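Long-range contact in putative NADH dehydrogenase/NAD(P)H nitroreductase (Parabacteroides distasonis, PDB 3M5K), which binds flavin mononucleotide and probably works as an FMN-dependent oxidoreductase of the nitroreductase family: residues A116-Y122 against M142-P148. Residues are numbered along the deposited sequence; the frame is centred on the assembly and turned at random. Where two conformers were deposited one is given.
Sequences AVWTAVY and MPLNVIP. With FMN (flavin mononucleotide), chain C.
Residues 116-122 and 142-148 run antiparallel, 158° apart end to end, paired at Thr119/Val146 (hydrogen-bonded) and next at Ala120/Asn145 (non-hydrogen-bonded). Thr119 N donates to Val146 O (3.0 Å) and Val146 N to Thr119 O (2.9 Å). Beyond them Val121 N reaches Leu144 O and Tyr122 N reaches Pro143 O; toward Pro148, which has no N-H to offer, Val117 N makes a weak bond to Pro148 O. Threonine suits its place because its hydroxyl adds a second grip: Thr119 OG1, between its own N and carbonyl carbon (Thr119 chi1 75°), donates to Val146 O at 2.7 Å, from the opposite face to the amide. Val121, branched and apolar, fills two directions at once, CG1 on the Pro143 ring and CG2 on Val146 CG2 (3.7 Å). The flat Trp118 indole offers one face to the flavin methyl C8M and the other to Asn145 ND2, 3.5 Å above it, the amide nearly upright on the ring (81°). Asparagine can be held at both ends: ND2 hydrogen-bonds Ser102 OG and OD1 accepts from Val83 N, fixing its rotation. In the indole plane, Trp118 NE1 donates to a water (2.9 Å) that donates in turn to Leu144 O. With an alanine at Trp118, the flavin methyls and Asn145 amide would probably lose the flat surface between them, and the water this N-H donor. Pro42 of the second subunit also packs on Trp118, and Ala120 N hydrogen-bonds FMN O4: this outer strand of the chain's antiparallel sheet lines an FMN pocket consistent with the dimer-interface site of nitroreductases.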
loop_
_atom_site.group_PDB
_atom_site.type_symbol
_atom_site.label_atom_id
_atom_site.label_comp_id
_atom_site.label_asym_id
_atom_site.label_seq_id
_atom_site.Cartn_x
_atom_site.Cartn_y
_atom_site.Cartn_z
ATOM N N ALA A 116 -8.312 -6.260 11.287
ATOM C CA ALA A 116 -7.032 -5.611 11.493
ATOM C C ALA A 116 -7.173 -4.101 11.329
ATOM O O ALA A 116 -8.164 -3.581 10.720
ATOM C CB ALA A 116 -5.954 -6.205 10.480
ATOM N N VAL A 117 -6.192 -3.387 11.873
ATOM C CA VAL A 117 -6.127 -1.944 11.763
ATOM C C VAL A 117 -4.680 -1.512 11.704
ATOM O O VAL A 117 -3.831 -2.007 12.452
ATOM C CB VAL A 117 -6.843 -1.192 12.933
ATOM C CG1 VAL A 117 -6.241 -1.606 14.313
ATOM C CG2 VAL A 117 -6.815 0.365 12.688
ATOM N N TRP A 118 -4.396 -0.618 10.765
ATOM C CA TRP A 118 -3.081 0.009 10.637
ATOM C C TRP A 118 -2.986 1.135 11.680
ATOM O O TRP A 118 -3.743 2.103 11.605
ATOM C CB TRP A 118 -2.968 0.559 9.224
ATOM C CG TRP A 118 -1.736 1.331 8.857
ATOM C CD1 TRP A 118 -0.981 2.177 9.651
ATOM C CD2 TRP A 118 -1.183 1.412 7.544
ATOM N NE1 TRP A 118 0.025 2.730 8.905
ATOM C CE2 TRP A 118 -0.079 2.276 7.607
ATOM C CE3 TRP A 118 -1.526 0.820 6.313
ATOM C CZ2 TRP A 118 0.709 2.571 6.473
ATOM C CZ3 TRP A 118 -0.740 1.127 5.179
ATOM C CH2 TRP A 118 0.346 1.992 5.284
ATOM N N THR A 119 -2.094 0.992 12.655
ATOM C CA THR A 119 -1.835 2.070 13.626
ATOM C C THR A 119 -0.445 2.618 13.374
ATOM O O THR A 119 0.528 1.866 13.289
ATOM C CB THR A 119 -2.064 1.672 15.115
ATOM O OG1 THR A 119 -1.000 0.847 15.612
ATOM C CG2 THR A 119 -3.450 0.940 15.264
ATOM N N ALA A 120 -0.359 3.931 13.261
ATOM C CA ALA A 120 0.883 4.567 12.833
ATOM C C ALA A 120 1.966 4.501 13.894
ATOM O O ALA A 120 1.676 4.625 15.086
ATOM C CB ALA A 120 0.638 6.033 12.445
ATOM N N VAL A 121 3.216 4.326 13.459
ATOM C CA VAL A 121 4.376 4.532 14.317
ATOM C C VAL A 121 5.208 5.682 13.722
ATOM O O VAL A 121 5.057 6.846 14.108
ATOM C CB VAL A 121 5.141 3.202 14.562
ATOM C CG1 VAL A 121 6.354 3.430 15.434
ATOM C CG2 VAL A 121 4.199 2.151 15.178
ATOM N N TYR A 122 5.999 5.384 12.695
ATOM C CA TYR A 122 6.543 6.393 11.822
ATOM C C TYR A 122 5.384 7.254 11.267
ATOM O O TYR A 122 4.307 6.709 10.949
ATOM C CB TYR A 122 7.309 5.707 10.654
ATOM C CG TYR A 122 7.823 6.647 9.578
ATOM C CD1 TYR A 122 9.127 7.132 9.616
ATOM C CD2 TYR A 122 7.025 6.997 8.485
ATOM C CE1 TYR A 122 9.625 7.965 8.603
ATOM C CE2 TYR A 122 7.500 7.802 7.495
ATOM C CZ TYR A 122 8.795 8.297 7.549
ATOM O OH TYR A 122 9.248 9.130 6.545
HETATM N N MSE A 142 13.335 0.706 10.918
HETATM C CA MSE A 142 12.304 1.699 11.281
HETATM C C MSE A 142 10.924 1.063 11.317
HETATM O O MSE A 142 10.448 0.543 10.310
HETATM C CB MSE A 142 12.286 2.840 10.266
HETATM C CG MSE A 142 11.216 3.899 10.515
HETATM SE SE MSE A 142 11.353 4.735 12.271
HETATM C CE MSE A 142 13.266 5.208 12.096
ATOM N N PRO A 143 10.251 1.120 12.476
ATOM C CA PRO A 143 8.870 0.638 12.486
ATOM C C PRO A 143 7.863 1.590 11.814
ATOM O O PRO A 143 7.784 2.781 12.165
ATOM C CB PRO A 143 8.561 0.483 13.979
ATOM C CG PRO A 143 9.449 1.556 14.639
ATOM C CD PRO A 143 10.703 1.567 13.831
ATOM N N LEU A 144 7.129 1.054 10.822
ATOM C CA LEU A 144 6.152 1.849 10.088
ATOM C C LEU A 144 4.850 1.931 10.894
ATOM O O LEU A 144 4.225 2.981 10.989
ATOM C CB LEU A 144 5.833 1.250 8.706
ATOM C CG LEU A 144 4.794 2.059 7.888
ATOM C CD1 LEU A 144 5.258 3.541 7.663
ATOM C CD2 LEU A 144 4.560 1.315 6.534
ATOM N N ASN A 145 4.440 0.792 11.420
ATOM C CA ASN A 145 3.106 0.651 12.034
ATOM C C ASN A 145 3.051 -0.501 13.021
ATOM O O ASN A 145 3.954 -1.314 13.073
ATOM C CB ASN A 145 2.017 0.514 10.944
ATOM C CG ASN A 145 2.296 -0.606 9.948
ATOM O OD1 ASN A 145 2.874 -1.641 10.295
ATOM N ND2 ASN A 145 1.912 -0.389 8.686
ATOM N N VAL A 146 1.980 -0.545 13.816
ATOM C CA VAL A 146 1.583 -1.748 14.516
ATOM C C VAL A 146 0.217 -2.142 14.007
ATOM O O VAL A 146 -0.713 -1.318 13.961
ATOM C CB VAL A 146 1.553 -1.571 16.093
ATOM C CG1 VAL A 146 1.208 -2.940 16.763
ATOM C CG2 VAL A 146 2.878 -0.947 16.610
ATOM N N ILE A 147 0.074 -3.398 13.635
ATOM C CA ILE A 147 -1.194 -3.897 13.078
ATOM C C ILE A 147 -1.736 -5.004 14.000
ATOM O O ILE A 147 -1.357 -6.157 13.882
ATOM C CB ILE A 147 -1.049 -4.444 11.603
ATOM C CG1 ILE A 147 -0.394 -3.365 10.691
ATOM C CG2 ILE A 147 -2.403 -4.913 11.060
ATOM C CD1 ILE A 147 -0.167 -3.787 9.245
ATOM N N PRO A 148 -2.624 -4.619 14.928
ATOM C CA PRO A 148 -3.311 -5.659 15.684
ATOM C C PRO A 148 -4.191 -6.461 14.734
ATOM O O PRO A 148 -4.743 -5.914 13.766
ATOM C CB PRO A 148 -4.152 -4.898 16.704
ATOM C CG PRO A 148 -3.758 -3.457 16.600
ATOM C CD PRO A 148 -3.049 -3.262 15.295
HETATM N N1 FMN C . -6.120 3.903 13.239
HETATM C C2 FMN C . -5.934 3.923 14.615
HETATM O O2 FMN C . -6.797 3.490 15.389
HETATM N N3 FMN C . -4.764 4.423 15.143
HETATM C C4 FMN C . -3.758 4.955 14.368
HETATM O O4 FMN C . -2.755 5.367 14.928
HETATM C C4A FMN C . -3.928 4.963 12.972
HETATM N N5 FMN C . -2.957 5.516 12.129
HETATM C C5A FMN C . -3.081 5.312 10.759
HETATM C C6 FMN C . -2.016 5.683 9.941
HETATM C C7 FMN C . -2.039 5.464 8.560
HETATM C C7M FMN C . -0.776 5.912 7.809
HETATM C C8 FMN C . -3.185 4.832 7.963
HETATM C C8M FMN C . -3.329 4.529 6.483
HETATM C C9 FMN C . -4.245 4.476 8.778
HETATM C C9A FMN C . -4.223 4.705 10.199
HETATM N N10 FMN C . -5.312 4.371 11.053
HETATM C C10 FMN C . -5.126 4.421 12.426
HETATM C "C1'" FMN C . -6.617 3.807 10.552
HETATM C "C2'" FMN C . -7.477 4.952 9.997
HETATM O "O2'" FMN C . -8.134 5.645 11.050
HETATM C "C3'" FMN C . -8.516 4.417 8.995
HETATM O "O3'" FMN C . -7.890 3.788 7.887
HETATM C "C4'" FMN C . -9.505 5.486 8.541
HETATM O "O4'" FMN C . -10.304 5.963 9.636
HETATM C "C5'" FMN C . -10.391 4.939 7.422
HETATM O "O5'" FMN C . -11.181 3.858 7.887
HETATM P P FMN C . -11.137 2.381 7.241
HETATM O O1P FMN C . -11.542 2.524 5.779
HETATM O O2P FMN C . -9.753 1.748 7.415
HETATM O O3P FMN C . -12.120 1.553 8.020
HETATM O O HOH W 1 2.325 4.453 9.518
#